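Local coordinates for Thg1-like uncharacterized protein (Bacillus thuringiensis, PDB 4KGM) that probably adds nucleotides to the 5' end of tRNA in the reverse, 3'-5' direction, using a polymerase palm-like catalytic domain that binds ATP and two magnesium ions, at residues V27-A32 against A126-R131; Q98-V103 against G130-L135; E55-L60 against D75-L80. All coordinates share one frame; numbering follows the deposited sequence.

Contact 1 (V27-A32 against A126-R131). With MG (magnesium ion), chain G; MG (magnesium ion), chain H; ATP (adenosine-5'-triphosphate), chain E; PO4 (phosphate ion), chain F.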
loop_
_atom_site.group_PDB
_atom_site.type_symbol
_atom_site.label_atom_id
_atom_site.label_comp_id
_atom_site.label_asym_id
_atom_site.label_seq_id
_atom_site.Cartn_x
_atom_site.Cartn_y
_atom_site.Cartn_z
ATOM N N VAL A 27 -2.649 14.266 9.788
ATOM C CA VAL A 27 -1.495 14.655 8.988
ATOM C C VAL A 27 -0.446 15.328 9.866
ATOM O O VAL A 27 -0.740 16.310 10.548
ATOM C CB VAL A 27 -1.889 15.634 7.871
ATOM C CG1 VAL A 27 -0.657 16.060 7.082
ATOM C CG2 VAL A 27 -2.926 15.006 6.952
ATOM N N ARG A 28 0.773 14.798 9.859
ATOM C CA ARG A 28 1.864 15.435 10.590
ATOM C C ARG A 28 2.936 15.993 9.653
ATOM O O ARG A 28 3.391 15.318 8.729
ATOM C CB ARG A 28 2.488 14.497 11.634
ATOM C CG ARG A 28 3.487 15.210 12.552
ATOM C CD ARG A 28 3.837 14.410 13.804
ATOM N NE ARG A 28 4.653 13.234 13.513
ATOM C CZ ARG A 28 4.232 11.980 13.648
ATOM N NH1 ARG A 28 3.003 11.735 14.081
ATOM N NH2 ARG A 28 5.043 10.970 13.358
ATOM N N ILE A 29 3.317 17.236 9.895
ATOM C CA ILE A 29 4.351 17.898 9.121
ATOM C C ILE A 29 5.515 18.223 10.047
ATOM O O ILE A 29 5.323 18.823 11.085
ATOM C CB ILE A 29 3.798 19.181 8.470
ATOM C CG1 ILE A 29 2.805 18.827 7.376
ATOM C CG2 ILE A 29 4.907 20.028 7.888
ATOM C CD1 ILE A 29 1.723 19.856 7.189
ATOM N N ASP A 30 6.716 17.814 9.671
ATOM C CA ASP A 30 7.892 18.034 10.510
ATOM C C ASP A 30 9.029 18.699 9.737
ATOM O O ASP A 30 9.395 18.254 8.650
ATOM C CB ASP A 30 8.371 16.712 11.117
ATOM C CG ASP A 30 9.418 16.911 12.201
ATOM O OD1 ASP A 30 10.615 17.029 11.862
ATOM O OD2 ASP A 30 9.044 16.944 13.393
ATOM N N GLY A 31 9.583 19.766 10.309
ATOM C CA GLY A 31 10.657 20.511 9.676
ATOM C C GLY A 31 11.901 19.679 9.430
ATOM O O GLY A 31 12.326 18.910 10.290
ATOM N N ALA A 32 12.488 19.836 8.247
ATOM C CA ALA A 32 13.686 19.088 7.882
ATOM C C ALA A 32 14.951 19.781 8.378
ATOM O O ALA A 32 15.179 20.957 8.088
ATOM C CB ALA A 32 13.745 18.885 6.374
ATOM N N ALA A 126 13.601 26.898 4.381
ATOM C CA ALA A 126 13.095 25.864 5.274
ATOM C C ALA A 126 12.273 24.852 4.489
ATOM O O ALA A 126 11.491 25.224 3.612
ATOM C CB ALA A 126 12.257 26.481 6.382
ATOM N N THR A 127 12.462 23.572 4.795
ATOM C CA THR A 127 11.690 22.513 4.154
ATOM C C THR A 127 11.010 21.623 5.187
ATOM O O THR A 127 11.401 21.593 6.355
ATOM C CB THR A 127 12.560 21.648 3.223
ATOM O OG1 THR A 127 13.697 21.158 3.945
ATOM C CG2 THR A 127 13.032 22.461 2.026
ATOM N N PHE A 128 9.984 20.903 4.746
ATOM C CA PHE A 128 9.198 20.055 5.632
ATOM C C PHE A 128 8.897 18.720 4.963
ATOM O O PHE A 128 8.887 18.616 3.736
ATOM C CB PHE A 128 7.873 20.735 5.982
ATOM C CG PHE A 128 8.026 22.026 6.735
ATOM C CD1 PHE A 128 8.260 23.215 6.065
ATOM C CD2 PHE A 128 7.911 22.053 8.115
ATOM C CE1 PHE A 128 8.396 24.402 6.757
ATOM C CE2 PHE A 128 8.045 23.236 8.812
ATOM C CZ PHE A 128 8.288 24.412 8.133
ATOM N N ASP A 129 8.648 17.696 5.772
ATOM C CA ASP A 129 8.142 16.436 5.251
ATOM C C ASP A 129 6.680 16.319 5.654
ATOM O O ASP A 129 6.202 17.080 6.495
ATOM C CB ASP A 129 8.942 15.250 5.791
ATOM C CG ASP A 129 8.403 14.734 7.109
ATOM O OD1 ASP A 129 8.172 15.546 8.029
ATOM O OD2 ASP A 129 8.203 13.508 7.221
ATOM N N GLY A 130 5.974 15.367 5.057
ATOM C CA GLY A 130 4.572 15.161 5.367
ATOM C C GLY A 130 4.198 13.694 5.367
ATOM O O GLY A 130 4.695 12.916 4.555
ATOM N N ARG A 131 3.321 13.315 6.291
ATOM C CA ARG A 131 2.829 11.945 6.358
ATOM C C ARG A 131 1.375 11.928 6.806
ATOM O O ARG A 131 0.976 12.687 7.691
ATOM C CB ARG A 131 3.698 11.099 7.294
ATOM C CG ARG A 131 3.714 11.571 8.740
ATOM C CD ARG A 131 4.802 10.873 9.536
ATOM N NE ARG A 131 6.132 11.238 9.061
ATOM C CZ ARG A 131 7.265 10.768 9.574
ATOM N NH1 ARG A 131 7.231 9.907 10.582
ATOM N NH2 ARG A 131 8.433 11.158 9.077
HETATM MG MG MG G . 12.432 18.056 12.261
HETATM MG MG MG H . 10.753 17.263 14.949
HETATM P PG ATP E . 14.995 15.908 11.030
HETATM O O1G ATP E . 15.088 14.670 11.891
HETATM O O2G ATP E . 15.556 15.750 9.636
HETATM O O3G ATP E . 13.643 16.577 11.072
HETATM P PB ATP E . 15.570 17.876 12.977
HETATM O O1B ATP E . 14.377 18.709 12.571
HETATM O O2B ATP E . 16.808 18.574 13.486
HETATM O O3B ATP E . 16.012 16.941 11.742
HETATM P PA ATP E . 14.073 17.251 15.237
HETATM O O1A ATP E . 14.104 16.235 16.352
HETATM O O2A ATP E . 12.772 17.601 14.556
HETATM O O3A ATP E . 15.127 16.814 14.103
HETATM O "O5'" ATP E . 14.750 18.620 15.752
HETATM C "C5'" ATP E . 13.955 19.761 16.063
HETATM C "C4'" ATP E . 14.875 20.939 16.364
HETATM O "O4'" ATP E . 14.181 22.180 16.225
HETATM C "C3'" ATP E . 15.416 20.883 17.784
HETATM O "O3'" ATP E . 16.818 20.602 17.760
HETATM C "C2'" ATP E . 15.172 22.260 18.372
HETATM O "O2'" ATP E . 16.395 22.811 18.868
HETATM C "C1'" ATP E . 14.638 23.098 17.221
HETATM N N9 ATP E . 13.533 23.983 17.674
HETATM C C8 ATP E . 12.231 23.650 17.755
HETATM N N7 ATP E . 11.486 24.692 18.205
HETATM C C5 ATP E . 12.321 25.724 18.418
HETATM C C6 ATP E . 12.194 27.123 18.893
HETATM N N6 ATP E . 10.990 27.640 19.238
HETATM N N1 ATP E . 13.321 27.865 18.968
HETATM C C2 ATP E . 14.522 27.364 18.628
HETATM N N3 ATP E . 14.712 26.107 18.190
HETATM C C4 ATP E . 13.669 25.252 18.067
HETATM P P PO4 F . 11.238 9.148 10.310
HETATM O O1 PO4 F . 11.443 8.396 9.015
HETATM O O2 PO4 F . 12.531 9.162 11.092
HETATM O O3 PO4 F . 10.823 10.568 10.007
HETATM O O4 PO4 F . 10.164 8.469 11.127
HETATM O O HOH W 1 5.935 14.120 9.243
HETATM O O HOH W 2 15.084 23.106 6.664
HETATM O O HOH W 3 10.300 15.400 15.387
#
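With CG of R28 anti to its backbone N (chi1 -171°) and CG of R131 between backbone N and carbonyl carbon (chi1 62°), two arginines of a hydrogen-bonded antiparallel pair run side by side from one face of the sheet. Their guanidinium planes stand 52° apart, and NH2 of R28 lies 3.7 Å from NH1 of R131, a closeness of like charges probably offset by E12 of the second subunit, which forms salt bridges to both. R131 NH2 also binds D129 OD2 (3.0 Å) close to its own guanidinium plane, and a phosphate ion. On the same face of this polymerase palm-like sheet, D30 divides its carboxylate between two magnesium ions. OD1 of D30 lies 2.1 Å from the ion that also takes G31 O, and OD2 of D30 lies 2.3 Å from the other. Water 1 donates to both R28 O and D129 OD1. On the opposite face the two strands meet through apolar groups: I29 CG2 packs 3.6 Å from F128 CB, and CD2 of the F128 ring comes to 3.5 Å from CA of G31, where no side chain intervenes. Beyond G31, A32 N gives T127 O an almost straight hydrogen bond of 2.8 Å.

Contact 2 (Q98-V103 against G130-L135). With PO4 (phosphate ion), chain F; PO4 (phosphate ion), chain J.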
loop_
_atom_site.group_PDB
_atom_site.type_symbol
_atom_site.label_atom_id
_atom_site.label_comp_id
_atom_site.label_asym_id
_atom_site.label_seq_id
_atom_site.Cartn_x
_atom_site.Cartn_y
_atom_site.Cartn_z
ATOM N N GLN A 98 -0.452 10.199 -1.173
ATOM C CA GLN A 98 0.702 10.996 -1.590
ATOM C C GLN A 98 0.361 12.463 -1.828
ATOM O O GLN A 98 1.213 13.335 -1.674
ATOM C CB GLN A 98 1.354 10.409 -2.841
ATOM C CG GLN A 98 2.058 9.084 -2.615
ATOM C CD GLN A 98 2.972 8.716 -3.766
ATOM O OE1 GLN A 98 4.036 9.310 -3.940
ATOM N NE2 GLN A 98 2.560 7.735 -4.562
ATOM N N LYS A 99 -0.883 12.733 -2.202
ATOM C CA LYS A 99 -1.298 14.101 -2.476
ATOM C C LYS A 99 -1.577 14.860 -1.181
ATOM O O LYS A 99 -1.201 16.022 -1.043
ATOM C CB LYS A 99 -2.516 14.124 -3.403
ATOM C CG LYS A 99 -2.440 15.194 -4.479
ATOM C CD LYS A 99 -3.551 15.043 -5.498
ATOM C CE LYS A 99 -3.438 16.092 -6.593
ATOM N NZ LYS A 99 -4.529 15.956 -7.597
ATOM N N ILE A 100 -2.228 14.198 -0.230
ATOM C CA ILE A 100 -2.514 14.809 1.062
ATOM C C ILE A 100 -1.224 15.172 1.797
ATOM O O ILE A 100 -1.099 16.268 2.339
ATOM C CB ILE A 100 -3.369 13.882 1.951
ATOM C CG1 ILE A 100 -4.791 13.778 1.402
ATOM C CG2 ILE A 100 -3.411 14.394 3.379
ATOM C CD1 ILE A 100 -5.682 12.849 2.201
ATOM N N ALA A 101 -0.263 14.254 1.799
ATOM C CA ALA A 101 1.003 14.468 2.497
ATOM C C ALA A 101 1.860 15.556 1.848
ATOM O O ALA A 101 2.382 16.432 2.533
ATOM C CB ALA A 101 1.784 13.161 2.594
ATOM N N SER A 102 1.999 15.495 0.528
ATOM C CA SER A 102 2.872 16.421 -0.188
ATOM C C SER A 102 2.323 17.847 -0.217
ATOM O O SER A 102 3.049 18.803 0.051
ATOM C CB SER A 102 3.147 15.919 -1.609
ATOM O OG SER A 102 1.958 15.864 -2.377
ATOM N N VAL A 103 1.042 17.986 -0.544
ATOM C CA VAL A 103 0.412 19.302 -0.612
ATOM C C VAL A 103 0.393 19.975 0.759
ATOM O O VAL A 103 0.552 21.194 0.865
ATOM C CB VAL A 103 -1.010 19.226 -1.220
ATOM C CG1 VAL A 103 -1.742 20.553 -1.083
ATOM C CG2 VAL A 103 -0.931 18.814 -2.679
ATOM N N GLY A 130 5.974 15.367 5.057
ATOM C CA GLY A 130 4.572 15.161 5.367
ATOM C C GLY A 130 4.198 13.694 5.367
ATOM O O GLY A 130 4.695 12.916 4.555
ATOM N N ARG A 131 3.321 13.315 6.291
ATOM C CA ARG A 131 2.829 11.945 6.358
ATOM C C ARG A 131 1.375 11.928 6.806
ATOM O O ARG A 131 0.976 12.687 7.691
ATOM C CB ARG A 131 3.698 11.099 7.294
ATOM C CG ARG A 131 3.714 11.571 8.740
ATOM C CD ARG A 131 4.802 10.873 9.536
ATOM N NE ARG A 131 6.132 11.238 9.061
ATOM C CZ ARG A 131 7.265 10.768 9.574
ATOM N NH1 ARG A 131 7.231 9.907 10.582
ATOM N NH2 ARG A 131 8.433 11.158 9.077
ATOM N N ALA A 132 0.576 11.071 6.181
ATOM C CA ALA A 132 -0.838 10.977 6.519
ATOM C C ALA A 132 -1.192 9.576 6.994
ATOM O O ALA A 132 -0.476 8.614 6.708
ATOM C CB ALA A 132 -1.700 11.376 5.328
ATOM N N GLN A 133 -2.300 9.470 7.720
ATOM C CA GLN A 133 -2.750 8.194 8.258
ATOM C C GLN A 133 -4.197 8.302 8.711
ATOM O O GLN A 133 -4.775 9.390 8.711
ATOM C CB GLN A 133 -1.886 7.790 9.452
ATOM C CG GLN A 133 -2.194 8.572 10.717
ATOM C CD GLN A 133 -1.205 8.289 11.832
ATOM O OE1 GLN A 133 -0.007 8.533 11.692
ATOM N NE2 GLN A 133 -1.704 7.770 12.946
ATOM N N VAL A 134 -4.777 7.171 9.099
ATOM C CA VAL A 134 -6.104 7.170 9.702
ATOM C C VAL A 134 -6.028 6.709 11.152
ATOM O O VAL A 134 -5.056 6.074 11.569
ATOM C CB VAL A 134 -7.096 6.269 8.932
ATOM C CG1 VAL A 134 -7.314 6.795 7.517
ATOM C CG2 VAL A 134 -6.601 4.831 8.909
ATOM N N LEU A 135 -7.059 7.040 11.920
ATOM C CA LEU A 135 -7.151 6.630 13.311
ATOM C C LEU A 135 -8.591 6.300 13.654
ATOM O O LEU A 135 -9.512 6.955 13.170
ATOM C CB LEU A 135 -6.658 7.743 14.239
ATOM C CG LEU A 135 -5.152 7.931 14.417
ATOM C CD1 LEU A 135 -4.889 9.054 15.399
ATOM C CD2 LEU A 135 -4.512 6.648 14.902
HETATM P P PO4 F . 11.238 9.148 10.310
HETATM O O1 PO4 F . 11.443 8.396 9.015
HETATM O O2 PO4 F . 12.531 9.162 11.092
HETATM O O3 PO4 F . 10.823 10.568 10.007
HETATM O O4 PO4 F . 10.164 8.469 11.127
HETATM P P PO4 J . -4.392 13.296 -10.415
HETATM O O1 PO4 J . -5.297 13.860 -11.485
HETATM O O2 PO4 J . -3.441 12.302 -11.042
HETATM O O3 PO4 J . -3.602 14.415 -9.776
HETATM O O4 PO4 J . -5.229 12.613 -9.360
#
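The methyl of A101 sits over the backbone of G130, its CB 3.5 Å from G130 O and a little farther from R131 N. This is where helix 97-119 lies on strand 128-134, an outermost strand within the chain of the antiparallel, palm-like sheet. The short helical and strand axes approach to 6.5 Å and run at 140° to each other, and the two backbones come so near because G130 has no side chain: CA of A101 and CA of G130 are only 4.6 Å apart. Two residues on along the strand, A132 meets I100, the residue before A101 in the helix. CG2 of I100, the branch anti to the backbone N, touches A132 CB at 4.0 Å. V27 of the neighbouring strand also packs on I100. No hydrogen bond crosses between the two segments, and R131, whose CB points away from the helix, sends its guanidinium to the other side of the sheet. Two side chains of the helix reach the second subunit: Q98 OE1 accepts from A132 N there, and S102 OG is hydrogen-bonded to its G130 N; the reciprocal bonds are made as well, and this helix and strand thus belong to a subunit interface. Within the helix, Q98 O takes two donors from one residue: S102 N at 3.2 Å, and S102 OG, which arrives in the carbonyl plane on a lone pair at 2.7 Å.

Contact 3 (E55-L60 against D75-L80). With MG (magnesium ion), chain G; MG (magnesium ion), chain H; ATP (adenosine-5'-triphosphate), chain E.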
loop_
_atom_site.group_PDB
_atom_site.type_symbol
_atom_site.label_atom_id
_atom_site.label_comp_id
_atom_site.label_asym_id
_atom_site.label_seq_id
_atom_site.Cartn_x
_atom_site.Cartn_y
_atom_site.Cartn_z
ATOM N N GLU A 55 1.185 30.970 12.307
ATOM C CA GLU A 55 0.611 31.527 11.088
ATOM C C GLU A 55 0.533 30.450 10.014
ATOM O O GLU A 55 -0.368 30.456 9.176
ATOM C CB GLU A 55 1.435 32.716 10.592
ATOM C CG GLU A 55 1.275 33.963 11.438
ATOM C CD GLU A 55 -0.164 34.437 11.501
ATOM O OE1 GLU A 55 -0.736 34.751 10.435
ATOM O OE2 GLU A 55 -0.727 34.489 12.616
ATOM N N THR A 56 1.488 29.528 10.047
ATOM C CA THR A 56 1.484 28.392 9.138
ATOM C C THR A 56 0.310 27.479 9.472
ATOM O O THR A 56 -0.412 27.027 8.582
ATOM C CB THR A 56 2.801 27.600 9.226
ATOM O OG1 THR A 56 3.894 28.445 8.844
ATOM C CG2 THR A 56 2.763 26.391 8.308
ATOM N N CYS A 57 0.118 27.230 10.764
ATOM C CA CYS A 57 -0.978 26.395 11.241
ATOM C C CYS A 57 -2.342 26.935 10.828
ATOM O O CYS A 57 -3.251 26.166 10.522
ATOM C CB CYS A 57 -0.919 26.257 12.761
ATOM S SG CYS A 57 0.414 25.206 13.362
ATOM N N LYS A 58 -2.483 28.256 10.830
ATOM C CA LYS A 58 -3.723 28.885 10.395
ATOM C C LYS A 58 -3.922 28.656 8.905
ATOM O O LYS A 58 -4.994 28.246 8.466
ATOM C CB LYS A 58 -3.704 30.387 10.688
ATOM C CG LYS A 58 -3.689 30.752 12.166
ATOM C CD LYS A 58 -3.715 32.263 12.345
ATOM C CE LYS A 58 -3.752 32.660 13.810
ATOM N NZ LYS A 58 -3.852 34.138 13.974
ATOM N N TYR A 59 -2.868 28.922 8.139
ATOM C CA TYR A 59 -2.884 28.778 6.688
ATOM C C TYR A 59 -3.268 27.362 6.262
ATOM O O TYR A 59 -3.964 27.172 5.266
ATOM C CB TYR A 59 -1.512 29.150 6.122
ATOM C CG TYR A 59 -1.412 29.120 4.614
ATOM C CD1 TYR A 59 -2.056 30.071 3.835
ATOM C CD2 TYR A 59 -0.651 28.152 3.969
ATOM C CE1 TYR A 59 -1.958 30.052 2.457
ATOM C CE2 TYR A 59 -0.545 28.125 2.590
ATOM C CZ TYR A 59 -1.199 29.077 1.839
ATOM O OH TYR A 59 -1.095 29.053 0.466
ATOM N N LEU A 60 -2.812 26.374 7.028
ATOM C CA LEU A 60 -3.115 24.976 6.746
ATOM C C LEU A 60 -4.589 24.668 6.990
ATOM O O LEU A 60 -5.259 24.080 6.142
ATOM C CB LEU A 60 -2.240 24.055 7.600
ATOM C CG LEU A 60 -0.764 23.963 7.212
ATOM C CD1 LEU A 60 0.038 23.283 8.308
ATOM C CD2 LEU A 60 -0.607 23.218 5.897
ATOM N N ASP A 75 9.060 21.759 15.954
ATOM C CA ASP A 75 9.062 21.956 14.508
ATOM C C ASP A 75 8.063 21.036 13.808
ATOM O O ASP A 75 8.179 20.784 12.609
ATOM C CB ASP A 75 10.462 21.721 13.940
ATOM C CG ASP A 75 10.901 20.275 14.053
ATOM O OD1 ASP A 75 10.461 19.593 15.004
ATOM O OD2 ASP A 75 11.682 19.821 13.191
ATOM N N GLU A 76 7.085 20.537 14.556
ATOM C CA GLU A 76 6.102 19.626 13.986
ATOM C C GLU A 76 4.690 20.202 14.021
ATOM O O GLU A 76 4.350 20.997 14.898
ATOM C CB GLU A 76 6.137 18.267 14.687
ATOM C CG GLU A 76 5.376 18.227 15.998
ATOM C CD GLU A 76 5.257 16.827 16.555
ATOM O OE1 GLU A 76 6.159 16.002 16.294
ATOM O OE2 GLU A 76 4.255 16.549 17.246
ATOM N N ILE A 77 3.877 19.798 13.049
ATOM C CA ILE A 77 2.497 20.253 12.951
ATOM C C ILE A 77 1.562 19.079 12.667
ATOM O O ILE A 77 1.634 18.464 11.603
ATOM C CB ILE A 77 2.325 21.302 11.834
ATOM C CG1 ILE A 77 3.130 22.564 12.149
ATOM C CG2 ILE A 77 0.861 21.648 11.646
ATOM C CD1 ILE A 77 2.972 23.656 11.115
ATOM N N SER A 78 0.694 18.767 13.623
ATOM C CA SER A 78 -0.292 17.708 13.445
ATOM C C SER A 78 -1.655 18.299 13.110
ATOM O O SER A 78 -2.093 19.261 13.739
ATOM C CB SER A 78 -0.392 16.833 14.695
ATOM O OG SER A 78 0.771 16.042 14.862
ATOM N N ILE A 79 -2.320 17.719 12.117
ATOM C CA ILE A 79 -3.624 18.206 11.683
ATOM C C ILE A 79 -4.671 17.098 11.717
ATOM O O ILE A 79 -4.476 16.030 11.131
ATOM C CB ILE A 79 -3.554 18.782 10.258
ATOM C CG1 ILE A 79 -2.422 19.809 10.157
ATOM C CG2 ILE A 79 -4.892 19.393 9.862
ATOM C CD1 ILE A 79 -2.069 20.194 8.740
ATOM N N LEU A 80 -5.777 17.351 12.412
ATOM C CA LEU A 80 -6.889 16.407 12.456
ATOM C C LEU A 80 -7.901 16.714 11.362
ATOM O O LEU A 80 -8.490 17.796 11.333
ATOM C CB LEU A 80 -7.583 16.436 13.819
ATOM C CG LEU A 80 -8.951 15.745 13.874
ATOM C CD1 LEU A 80 -8.828 14.254 13.591
ATOM C CD2 LEU A 80 -9.634 15.983 15.209
HETATM MG MG MG G . 12.432 18.056 12.261
HETATM MG MG MG H . 10.753 17.263 14.949
HETATM P PG ATP E . 14.995 15.908 11.030
HETATM O O1G ATP E . 15.088 14.670 11.891
HETATM O O2G ATP E . 15.556 15.750 9.636
HETATM O O3G ATP E . 13.643 16.577 11.072
HETATM P PB ATP E . 15.570 17.876 12.977
HETATM O O1B ATP E . 14.377 18.709 12.571
HETATM O O2B ATP E . 16.808 18.574 13.486
HETATM O O3B ATP E . 16.012 16.941 11.742
HETATM P PA ATP E . 14.073 17.251 15.237
HETATM O O1A ATP E . 14.104 16.235 16.352
HETATM O O2A ATP E . 12.772 17.601 14.556
HETATM O O3A ATP E . 15.127 16.814 14.103
HETATM O "O5'" ATP E . 14.750 18.620 15.752
HETATM C "C5'" ATP E . 13.955 19.761 16.063
HETATM C "C4'" ATP E . 14.875 20.939 16.364
HETATM O "O4'" ATP E . 14.181 22.180 16.225
HETATM C "C3'" ATP E . 15.416 20.883 17.784
HETATM O "O3'" ATP E . 16.818 20.602 17.760
HETATM C "C2'" ATP E . 15.172 22.260 18.372
HETATM O "O2'" ATP E . 16.395 22.811 18.868
HETATM C "C1'" ATP E . 14.638 23.098 17.221
HETATM N N9 ATP E . 13.533 23.983 17.674
HETATM C C8 ATP E . 12.231 23.650 17.755
HETATM N N7 ATP E . 11.486 24.692 18.205
HETATM C C5 ATP E . 12.321 25.724 18.418
HETATM C C6 ATP E . 12.194 27.123 18.893
HETATM N N6 ATP E . 10.990 27.640 19.238
HETATM N N1 ATP E . 13.321 27.865 18.968
HETATM C C2 ATP E . 14.522 27.364 18.628
HETATM N N3 ATP E . 14.712 26.107 18.190
HETATM C C4 ATP E . 13.669 25.252 18.067
HETATM O O HOH W 3 10.300 15.400 15.387
#
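O2A of ATP is gripped by two magnesium ions, 2.4 Å from the one that also takes G31 O and 2.1 Å from the other. D75 bridges the same pair of ions: its OD2 lies 2.1 Å from the first, and its OD1 binds the second. With D30 and the carbonyl of G31 completing the protein ligands, the arrangement resembles the two-metal site of palm-type polymerases. D75 makes no contact with 55-60; the packing lies further along the strand that follows it. Here the helix covers one face of the palm-like sheet, running at 27° to strand 76-80 with the short axes 10.1 Å apart, and only side chains bridge the gap. I77 is central to it. Its CG1 is anti to the carbonyl carbon (chi1 -64°), and the CD1 beyond it meets C57 SG at 3.7 Å and the CG2 methyl of T56, whose side chain crosses I77 at about a right angle while its hydroxyl bonds to A52 O in its own helix. The other branch of I77, CG2, faces L60 tip to tip, 3.8 Å from L60 CD1. That same leucine methyl carries the contact on to I79, whose CD1 also lies 3.8 Å from L60 CD1, the two side chains again about perpendicular. V70 of the adjacent strand packs against C57, I77 and I79, and M107 of helix 97-119 against L60.

In the fold
From the N terminus, strand 25-31 supplies the first half of contact 1, whose partner arrives 94 residues later. Contact 3 lies wholly within that span and closes a short loop: helix 47-63 leads through strand 67-73 and a tight turn to strand 76-81, which bonds to strand 25-31 on the side away from strand 128-134. Helix 97-119 follows, and contact 2 closes over the 26 residues between its segments when strand 128-134 returns beside it. Contacts 2 and 3 are thus in series, while contacts 1 and 2 finish on the same strand and share G130 and R131. Together they tie three neighbouring strands to the two helices covering one face.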